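Local coordinates for protein SusD homolog (Bacteroides thetaiotaomicron VPI-5482, PDB 3FDH) that probably binds glycans at the cell surface as a SusD/RagB-family lipoprotein, helping deliver them to an outer-membrane transporter, at residues D129-A135 and P149-Q154; Y158-I162 and Y205-L209; L267-L271 and Y421-W425; D276-R281 and G364-E369. All coordinates share one frame; numbering follows the deposited sequence.

Contact 1: residues D129-A135 and P149-Q154; sequences DAPCSQA and PKMDTQ
The carboxylate of D152 reaches across to the turn at S133 and is gripped there by both of its oxygens. OD2 of D152 takes the backbone N of S133 at 2.8 Å, from above the carboxylate plane, while OD1 of D152 presents its syn lone pair to S133 OG at 2.9 Å. The same OD1 also carries a salt bridge from K150 NZ, 2.8 Å away, whose chain bends at its last torsion (chi4 69°) to come back over the carboxylate. Q160 of the following helix is a further donor to OD2, so the group is held from several directions and probably stays ionised. One water ties the turn to the facing strand: it accepts from the N atoms of C132 and Q134 and donates to K150 O and D152 OD1. The backbones here form a minimal two-stranded antiparallel sheet, with A130 and D152 as a hydrogen-bonded pair joined through N and O in both directions. Beyond it the extended Q134 side chain crosses K150 at about a right angle, and Q134 OE1 receives K150 N at 3.1 Å. P131 CD packs on M151 CG at 3.6 Å. At the other end D129 OD1 accepts Q154 N (2.9 Å) in the first turn of helix 154-171, just past the N-cap T153, whose hydroxyl is bonded to the backbone N of E156.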
# COMPACT_ATOMS: atom_id res chain seq x y z
N ASP A 129 -17.30 3.26 -6.72
CA ASP A 129 -18.64 2.82 -6.36
C ASP A 129 -18.67 1.32 -6.59
O ASP A 129 -18.18 0.82 -7.62
CB ASP A 129 -19.70 3.46 -7.22
CG ASP A 129 -19.90 4.94 -6.92
OD1 ASP A 129 -19.07 5.58 -6.25
OD2 ASP A 129 -20.92 5.44 -7.38
N ALA A 130 -19.33 0.61 -5.68
CA ALA A 130 -19.26 -0.85 -5.70
C ALA A 130 -20.16 -1.49 -4.64
O ALA A 130 -20.56 -0.82 -3.68
CB ALA A 130 -17.75 -1.28 -5.44
N PRO A 131 -20.54 -2.76 -4.84
CA PRO A 131 -21.36 -3.40 -3.81
C PRO A 131 -20.61 -3.44 -2.50
O PRO A 131 -19.39 -3.59 -2.48
CB PRO A 131 -21.59 -4.82 -4.35
CG PRO A 131 -21.42 -4.69 -5.87
CD PRO A 131 -20.43 -3.57 -6.07
N CYS A 132 -21.35 -3.28 -1.42
CA CYS A 132 -20.74 -3.36 -0.09
C CYS A 132 -21.77 -3.69 1.00
O CYS A 132 -21.79 -4.78 1.56
CB CYS A 132 -20.04 -2.05 0.23
SG CYS A 132 -19.08 -2.06 1.76
N SER A 133 -22.64 -2.73 1.23
CA SER A 133 -23.69 -2.88 2.24
C SER A 133 -24.57 -4.10 2.01
O SER A 133 -25.11 -4.68 2.94
CB SER A 133 -24.57 -1.62 2.28
OG SER A 133 -25.42 -1.51 1.14
N GLN A 134 -24.68 -4.50 0.75
CA GLN A 134 -25.53 -5.64 0.39
C GLN A 134 -24.74 -6.86 -0.02
O GLN A 134 -25.30 -7.93 -0.22
CB GLN A 134 -26.53 -5.25 -0.70
CG GLN A 134 -27.50 -4.21 -0.18
CD GLN A 134 -28.63 -3.90 -1.13
OE1 GLN A 134 -28.70 -4.43 -2.24
NE2 GLN A 134 -29.55 -3.04 -0.68
N ALA A 135 -23.43 -6.71 -0.14
CA ALA A 135 -22.57 -7.84 -0.45
C ALA A 135 -22.19 -8.46 0.87
O ALA A 135 -21.87 -7.75 1.82
CB ALA A 135 -21.33 -7.38 -1.21
N PRO A 149 -26.57 -7.66 -5.17
CA PRO A 149 -26.33 -6.46 -4.38
C PRO A 149 -26.21 -5.20 -5.19
O PRO A 149 -25.66 -5.18 -6.30
CB PRO A 149 -24.99 -6.75 -3.71
CG PRO A 149 -24.97 -8.19 -3.56
CD PRO A 149 -25.68 -8.76 -4.76
N LYS A 150 -26.76 -4.14 -4.61
CA LYS A 150 -26.70 -2.84 -5.24
C LYS A 150 -25.30 -2.32 -5.07
O LYS A 150 -24.56 -2.73 -4.19
CB LYS A 150 -27.66 -1.82 -4.61
CG LYS A 150 -27.28 -1.33 -3.23
CD LYS A 150 -28.28 -0.31 -2.70
CE LYS A 150 -27.83 0.39 -1.42
NZ LYS A 150 -26.67 1.33 -1.61
N MSE A 151 -24.96 -1.41 -5.96
CA MSE A 151 -23.72 -0.70 -5.81
C MSE A 151 -23.94 0.46 -4.83
O MSE A 151 -24.94 1.16 -4.86
CB MSE A 151 -23.18 -0.26 -7.17
CG MSE A 151 -22.56 -1.43 -8.01
SE MSE A 151 -22.23 -0.65 -9.66
CE MSE A 151 -20.51 0.15 -9.19
N ASP A 152 -23.03 0.56 -3.89
CA ASP A 152 -23.00 1.67 -2.92
C ASP A 152 -22.09 2.70 -3.54
O ASP A 152 -21.17 2.37 -4.30
CB ASP A 152 -22.31 1.27 -1.60
CG ASP A 152 -23.14 0.34 -0.73
OD1 ASP A 152 -24.27 -0.03 -1.11
OD2 ASP A 152 -22.62 -0.02 0.35
N THR A 153 -22.33 3.96 -3.21
CA THR A 153 -21.44 5.02 -3.67
C THR A 153 -20.20 4.90 -2.83
O THR A 153 -20.24 4.35 -1.73
CB THR A 153 -22.00 6.43 -3.46
OG1 THR A 153 -22.15 6.69 -2.05
CG2 THR A 153 -23.31 6.61 -4.22
N GLN A 154 -19.11 5.43 -3.36
CA GLN A 154 -17.84 5.36 -2.64
C GLN A 154 -17.98 6.10 -1.32
O GLN A 154 -17.39 5.72 -0.29
CB GLN A 154 -16.71 5.99 -3.46
CG GLN A 154 -15.33 5.64 -2.96
CD GLN A 154 -14.29 6.55 -3.47
OE1 GLN A 154 -14.45 7.78 -3.42
NE2 GLN A 154 -13.17 5.97 -3.94
O HOH W 1 -24.29 -2.77 -1.58

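Contact 2: residues Y158-I162 and Y205-L209; sequences YTQII and YTMRL
Helices 154-171 and 191-208 come together near the end of the second, with the closest CA atoms, those of I162 and Y205, 8.1 Å apart. The ring of Y158 fills the gap between them. L209 CD2, on the first residue to leave the second helix, sits squarely over one ring face, 3.8 Å from the centroid and only 7° off the normal, a CH-pi contact. I161 CD1 of the ring's own helix covers the opposite face, so the ring is clamped between two aliphatic methyls. At its rim Y158 meets Y205 in an offset edge-to-face pair, with centroids 5.7 Å apart and planes at 76°; Y158 presents the edge and Y205 the face, and Y158 CE2 touches Y205 CB at 3.7 Å. I161 holds CG2 anti to its backbone N, which sends that methyl across to the Y205 ring, where it lies 3.6 Å from CD2. The R208 chain, bent twice beyond CG, folds past the phenol end of Y158, leaving CG of R208 3.6 Å from Y158 OH and the guanidinium nearly perpendicular to the ring. Both polar ends are claimed by D125 of helix 106-127, which accepts from Y158 OH and forms a salt bridge with R208 NH2, while R208 NH1 pairs with E433. The apolar clamp thus fixes the plane of the Y158 ring, and the shared carboxylate of D125 ties its hydroxyl and the arginine to a third helix, probably keeping the buried charge of R208 compensated.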
# COMPACT_ATOMS: atom_id res chain seq x y z
N TYR A 158 -17.31 4.69 2.46
CA TYR A 158 -16.47 5.38 3.46
C TYR A 158 -17.20 5.62 4.78
O TYR A 158 -16.61 5.52 5.87
CB TYR A 158 -15.76 6.64 2.93
CG TYR A 158 -14.33 6.28 2.51
CD1 TYR A 158 -14.03 5.82 1.26
CD2 TYR A 158 -13.32 6.31 3.43
CE1 TYR A 158 -12.75 5.47 0.91
CE2 TYR A 158 -12.04 5.92 3.11
CZ TYR A 158 -11.76 5.51 1.84
OH TYR A 158 -10.47 5.16 1.53
N THR A 159 -18.50 5.88 4.70
CA THR A 159 -19.27 6.04 5.92
C THR A 159 -19.22 4.72 6.69
O THR A 159 -19.10 4.71 7.90
CB THR A 159 -20.72 6.41 5.64
OG1 THR A 159 -20.75 7.72 5.06
CG2 THR A 159 -21.53 6.41 6.93
N GLN A 160 -19.27 3.61 5.96
CA GLN A 160 -19.26 2.27 6.57
C GLN A 160 -17.90 1.97 7.15
O GLN A 160 -17.76 1.37 8.20
CB GLN A 160 -19.66 1.19 5.57
CG GLN A 160 -21.09 1.32 5.10
CD GLN A 160 -21.44 0.38 3.95
OE1 GLN A 160 -21.56 -0.84 4.12
NE2 GLN A 160 -21.70 0.96 2.78
N ILE A 161 -16.90 2.48 6.47
CA ILE A 161 -15.51 2.28 6.89
C ILE A 161 -15.27 2.94 8.24
O ILE A 161 -14.75 2.33 9.21
CB ILE A 161 -14.54 2.83 5.84
CG1 ILE A 161 -14.58 1.94 4.61
CG2 ILE A 161 -13.14 2.92 6.39
CD1 ILE A 161 -13.91 2.53 3.36
N ILE A 162 -15.66 4.20 8.34
CA ILE A 162 -15.45 4.95 9.60
C ILE A 162 -16.27 4.36 10.75
O ILE A 162 -15.83 4.27 11.91
CB ILE A 162 -15.78 6.43 9.43
CG1 ILE A 162 -14.86 7.02 8.38
CG2 ILE A 162 -15.65 7.16 10.79
CD1 ILE A 162 -13.42 6.90 8.77
N TYR A 205 -7.64 7.60 6.35
CA TYR A 205 -8.93 7.73 5.65
C TYR A 205 -9.50 9.14 5.71
O TYR A 205 -10.22 9.57 4.82
CB TYR A 205 -9.97 6.72 6.12
CG TYR A 205 -9.52 5.27 5.99
CD1 TYR A 205 -8.83 4.81 4.86
CD2 TYR A 205 -9.84 4.34 6.97
CE1 TYR A 205 -8.43 3.48 4.76
CE2 TYR A 205 -9.47 3.00 6.86
CZ TYR A 205 -8.76 2.58 5.78
OH TYR A 205 -8.39 1.25 5.73
N THR A 206 -9.14 9.86 6.77
CA THR A 206 -9.54 11.26 6.88
C THR A 206 -8.83 12.07 5.80
O THR A 206 -9.44 12.86 5.05
CB THR A 206 -9.29 11.83 8.29
OG1 THR A 206 -10.10 11.09 9.23
CG2 THR A 206 -9.65 13.34 8.35
N MSE A 207 -7.53 11.84 5.68
CA MSE A 207 -6.76 12.56 4.66
C MSE A 207 -7.21 12.12 3.27
O MSE A 207 -7.24 12.91 2.32
CB MSE A 207 -5.26 12.34 4.84
CG MSE A 207 -4.46 13.20 3.88
SE MSE A 207 -4.50 15.04 4.34
CE MSE A 207 -3.25 14.72 5.70
N ARG A 208 -7.62 10.86 3.16
CA ARG A 208 -8.05 10.34 1.84
C ARG A 208 -9.16 11.16 1.21
O ARG A 208 -9.20 11.39 -0.01
CB ARG A 208 -8.54 8.90 1.96
CG ARG A 208 -8.97 8.34 0.60
CD ARG A 208 -7.80 7.69 -0.13
NE ARG A 208 -7.59 6.35 0.42
CZ ARG A 208 -6.51 5.93 1.05
NH1 ARG A 208 -5.44 6.68 1.18
NH2 ARG A 208 -6.46 4.68 1.49
N LEU A 209 -10.08 11.62 2.07
CA LEU A 209 -11.32 12.28 1.59
C LEU A 209 -11.28 13.80 1.63
O LEU A 209 -12.29 14.46 1.46
CB LEU A 209 -12.50 11.82 2.40
CG LEU A 209 -12.79 10.34 2.55
CD1 LEU A 209 -14.17 10.18 3.18
CD2 LEU A 209 -12.71 9.58 1.26

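Contact 3: residues L267-L271 and Y421-W425; sequences LGTKL and YLAMW
The side chains of L267 and L422 overlap head to tail, antiparallel to each other, L267 CD1 resting 3.7 Å from L422 CD2, and this overlap is the centre of the contact between helix 265-274 and the end of helix 412-423. The two methyls of L267 divide the work. CG stands anti to the backbone N (chi1 177°), carrying the side chain across to the other helix; CD1 then meets L422 and also Y421 CE1, whereas CD2 lies over a face of the W425 indole in a CH-pi contact. One turn on, L271 repeats the pattern. Its CD2 passes L422 CD2 at 3.9 Å, again running the opposite way, and its CD1 approaches W425 CZ3 at 3.5 Å, obliquely to the ring. L422 CD2 thus touches leucines from two successive turns. Beside them, K270 lies across Y421 at about a right angle, with K270 CD 3.9 Å from Y421 CE1. The lysine chain is extended until chi4 (66°), where it bends, and a water bridges the two polar ends, accepting from K270 NZ at 2.8 Å and donating to Y421 OH at 2.8 Å. W425 NE1 is held by the carboxylate of E52, and F283, F322 and Y51 gather round its indole. Across the interface, then, cohesion comes from leucine methyls against one another and against aromatic rings, and the polar link between the two segments runs through the water between K270 and Y421, whose ammonium and hydroxyl also have T450 O and I49 O.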
# COMPACT_ATOMS: atom_id res chain seq x y z
N LEU A 267 12.31 6.37 -11.17
CA LEU A 267 12.57 6.31 -9.75
C LEU A 267 14.05 6.59 -9.51
O LEU A 267 14.43 7.35 -8.63
CB LEU A 267 12.16 4.96 -9.13
CG LEU A 267 12.48 4.80 -7.63
CD1 LEU A 267 11.73 5.75 -6.74
CD2 LEU A 267 12.18 3.41 -7.22
N GLY A 268 14.88 5.98 -10.34
CA GLY A 268 16.35 6.16 -10.24
C GLY A 268 16.73 7.62 -10.44
O GLY A 268 17.59 8.18 -9.75
N THR A 269 16.05 8.27 -11.37
CA THR A 269 16.30 9.69 -11.63
C THR A 269 16.09 10.52 -10.36
O THR A 269 16.87 11.39 -10.04
CB THR A 269 15.36 10.21 -12.73
OG1 THR A 269 15.56 9.45 -13.93
CG2 THR A 269 15.62 11.71 -13.03
N LYS A 270 15.00 10.23 -9.66
CA LYS A 270 14.67 10.95 -8.41
C LYS A 270 15.72 10.68 -7.36
O LYS A 270 16.28 11.58 -6.72
CB LYS A 270 13.31 10.52 -7.88
CG LYS A 270 12.11 10.91 -8.74
CD LYS A 270 10.81 10.40 -8.17
CE LYS A 270 9.56 10.82 -9.02
NZ LYS A 270 9.47 10.22 -10.38
N LEU A 271 15.97 9.40 -7.14
CA LEU A 271 16.96 9.01 -6.12
C LEU A 271 18.33 9.66 -6.36
O LEU A 271 19.03 10.11 -5.41
CB LEU A 271 17.10 7.46 -6.05
CG LEU A 271 15.85 6.68 -5.63
CD1 LEU A 271 16.00 5.12 -5.84
CD2 LEU A 271 15.50 7.02 -4.18
N TYR A 421 6.45 9.36 -1.06
CA TYR A 421 6.61 8.55 -2.29
C TYR A 421 7.88 7.70 -2.28
O TYR A 421 7.80 6.48 -2.43
CB TYR A 421 6.48 9.40 -3.57
CG TYR A 421 6.78 8.63 -4.83
CD1 TYR A 421 8.08 8.57 -5.33
CD2 TYR A 421 5.78 7.99 -5.55
CE1 TYR A 421 8.40 7.84 -6.45
CE2 TYR A 421 6.08 7.26 -6.69
CZ TYR A 421 7.37 7.19 -7.15
OH TYR A 421 7.69 6.46 -8.31
N LEU A 422 9.04 8.29 -1.93
CA LEU A 422 10.30 7.56 -1.92
C LEU A 422 10.39 6.53 -0.78
O LEU A 422 10.98 5.46 -0.95
CB LEU A 422 11.50 8.53 -1.83
CG LEU A 422 11.62 9.40 -3.10
CD1 LEU A 422 12.78 10.40 -2.88
CD2 LEU A 422 11.89 8.55 -4.35
N ALA A 423 9.80 6.87 0.36
CA ALA A 423 9.77 5.95 1.53
C ALA A 423 8.95 4.69 1.34
O ALA A 423 9.21 3.65 1.90
CB ALA A 423 9.25 6.67 2.76
N MSE A 424 7.92 4.83 0.53
CA MSE A 424 6.87 3.81 0.33
C MSE A 424 7.13 2.84 -0.84
O MSE A 424 6.39 1.92 -1.13
CB MSE A 424 5.51 4.48 0.40
CG MSE A 424 5.23 4.99 1.75
SE MSE A 424 3.53 5.82 2.09
CE MSE A 424 2.33 4.29 2.05
N TRP A 425 8.32 3.01 -1.37
CA TRP A 425 8.93 2.07 -2.35
C TRP A 425 9.60 0.97 -1.53
O TRP A 425 10.39 1.23 -0.63
CB TRP A 425 10.02 2.79 -3.13
CG TRP A 425 10.83 1.94 -4.02
CD1 TRP A 425 10.35 1.02 -4.92
CD2 TRP A 425 12.24 1.98 -4.20
NE1 TRP A 425 11.38 0.45 -5.63
CE2 TRP A 425 12.56 1.00 -5.19
CE3 TRP A 425 13.29 2.74 -3.63
CZ2 TRP A 425 13.85 0.79 -5.62
CZ3 TRP A 425 14.57 2.48 -4.02
CH2 TRP A 425 14.84 1.53 -5.03
O HOH W 2 9.54 7.39 -10.18

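Contact 4: residues D276-R281 and G364-E369; sequences DPRANR and GLLNAE
An Asx turn opens the 276-281 loop, which follows helix 265-274 and lays P277, R278 and R281 against helix 354-379. L365 CD2 is the main apolar touch: it sits over the centre of one face of the R278 guanidinium, 3.5 Å from CZ, and also meets P277 CG at 3.7 Å. A368 CB, one turn further along the helix, packs near the guanidinium plane and lies 3.8 Å from R278 CD. Facing this leucine and alanine, the rotation of the R278 head is fixed by D276 at its edge. NE and NH2 of R278 grip the carboxylate side-on, NE to OD1 and NH2 to OD2 at 2.7 Å, the latter on the syn lone pair. The anti lone pair of D276 OD1 accepts the backbone N of R278 at 2.8 Å, the bond that defines the turn, so one carboxylate shapes the loop and aims the arginine at the helix. A second side-on pair crosses the interface. R281, extended from CG to NE, gives NE to E369 OE1 at 2.8 Å and NH2 to E369 OE2 at 2.8 Å, the NH2 bond almost straight (172°); both oxygens use syn lone pairs, and the two flat groups are 22° from coplanar. E369 OE1 also accepts the backbone N of I391, and R281 NH1 reaches S388 OG, which brings the 388-391 region onto the same buried ion pair.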
# COMPACT_ATOMS: atom_id res chain seq x y z
N ASP A 276 19.82 10.27 -2.69
CA ASP A 276 19.16 9.47 -1.66
C ASP A 276 20.05 8.23 -1.36
O ASP A 276 20.65 7.65 -2.26
CB ASP A 276 17.73 9.13 -2.14
CG ASP A 276 16.94 8.27 -1.17
OD1 ASP A 276 17.35 7.11 -0.90
OD2 ASP A 276 15.89 8.75 -0.69
N PRO A 277 20.23 7.87 -0.09
CA PRO A 277 21.06 6.70 0.23
C PRO A 277 20.73 5.43 -0.56
O PRO A 277 21.60 4.60 -0.81
CB PRO A 277 20.76 6.45 1.70
CG PRO A 277 20.18 7.73 2.22
CD PRO A 277 19.57 8.45 1.10
N ARG A 278 19.47 5.26 -0.93
CA ARG A 278 19.02 4.06 -1.63
C ARG A 278 19.47 4.03 -3.09
O ARG A 278 19.46 2.99 -3.74
CB ARG A 278 17.48 3.97 -1.58
CG ARG A 278 16.96 3.72 -0.16
CD ARG A 278 15.43 3.97 -0.10
NE ARG A 278 15.16 5.41 -0.00
CZ ARG A 278 14.37 6.00 0.90
NH1 ARG A 278 13.62 5.29 1.74
NH2 ARG A 278 14.29 7.32 0.92
N ALA A 279 19.89 5.18 -3.59
CA ALA A 279 20.41 5.29 -4.97
C ALA A 279 21.60 4.34 -5.20
O ALA A 279 21.79 3.81 -6.30
CB ALA A 279 20.83 6.74 -5.31
N ASN A 280 22.42 4.17 -4.17
CA ASN A 280 23.62 3.41 -4.30
C ASN A 280 23.53 2.06 -3.66
O ASN A 280 24.50 1.33 -3.58
CB ASN A 280 24.73 4.15 -3.57
CG ASN A 280 26.08 3.68 -3.99
OD1 ASN A 280 26.30 3.33 -5.16
ND2 ASN A 280 27.01 3.63 -3.04
N ARG A 281 22.33 1.71 -3.24
CA ARG A 281 22.21 0.52 -2.44
C ARG A 281 21.06 -0.43 -2.72
O ARG A 281 21.17 -1.62 -2.43
CB ARG A 281 22.18 0.99 -0.98
CG ARG A 281 22.19 -0.08 -0.01
CD ARG A 281 22.63 0.40 1.34
NE ARG A 281 22.46 -0.69 2.30
CZ ARG A 281 23.27 -1.73 2.43
NH1 ARG A 281 24.31 -1.85 1.64
NH2 ARG A 281 23.00 -2.68 3.30
N GLY A 364 11.42 5.59 7.11
CA GLY A 364 11.28 5.00 5.76
C GLY A 364 12.58 4.38 5.28
O GLY A 364 12.60 3.34 4.64
N LEU A 365 13.67 5.07 5.60
CA LEU A 365 15.00 4.61 5.23
C LEU A 365 15.36 3.34 6.00
O LEU A 365 16.01 2.45 5.47
CB LEU A 365 16.07 5.69 5.46
CG LEU A 365 16.25 6.64 4.27
CD1 LEU A 365 16.93 7.99 4.62
CD2 LEU A 365 17.03 5.93 3.14
N LEU A 366 14.96 3.28 7.26
CA LEU A 366 15.33 2.13 8.12
C LEU A 366 14.52 0.90 7.67
O LEU A 366 15.02 -0.23 7.69
CB LEU A 366 15.17 2.43 9.63
CG LEU A 366 16.12 3.47 10.20
CD1 LEU A 366 15.95 3.60 11.73
CD2 LEU A 366 17.53 3.05 9.88
N ASN A 367 13.33 1.14 7.15
CA ASN A 367 12.48 0.04 6.69
C ASN A 367 13.06 -0.49 5.37
O ASN A 367 13.04 -1.67 5.09
CB ASN A 367 11.04 0.50 6.49
CG ASN A 367 10.15 -0.57 5.92
OD1 ASN A 367 9.96 -1.63 6.52
ND2 ASN A 367 9.62 -0.31 4.72
N ALA A 368 13.56 0.45 4.58
CA ALA A 368 14.18 0.14 3.30
C ALA A 368 15.41 -0.71 3.52
O ALA A 368 15.64 -1.72 2.86
CB ALA A 368 14.57 1.43 2.57
N GLU A 369 16.21 -0.30 4.50
CA GLU A 369 17.41 -1.01 4.84
C GLU A 369 17.07 -2.40 5.37
O GLU A 369 17.78 -3.36 5.09
CB GLU A 369 18.22 -0.26 5.89
CG GLU A 369 19.46 -1.01 6.37
CD GLU A 369 20.48 -1.27 5.25
OE1 GLU A 369 20.90 -0.31 4.56
OE2 GLU A 369 20.89 -2.42 5.08

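In the fold
The four contacts of this largely helical chain form two pairs; contact 1 lies across the chain's centre from contacts 3 and 4, and contact 2 across it from contact 4. Contacts 1 and 2 lie 15 Å apart between centres and share helix 154-171, which starts at Q154, the last residue of the 149-154 segment; Q160 joins them, its NE2 2.8 Å from D152 OD2. Contacts 3 and 4 are closer still, with centres 9 Å apart: helix 265-274 runs directly into the 276-281 loop, L271 O lies 2.8 Å from D276 N, and R278 NH1 packs beside the backbone of L422 and A423. Contacts 2 and 3 approach to about 8 Å at their nearest atoms without touching.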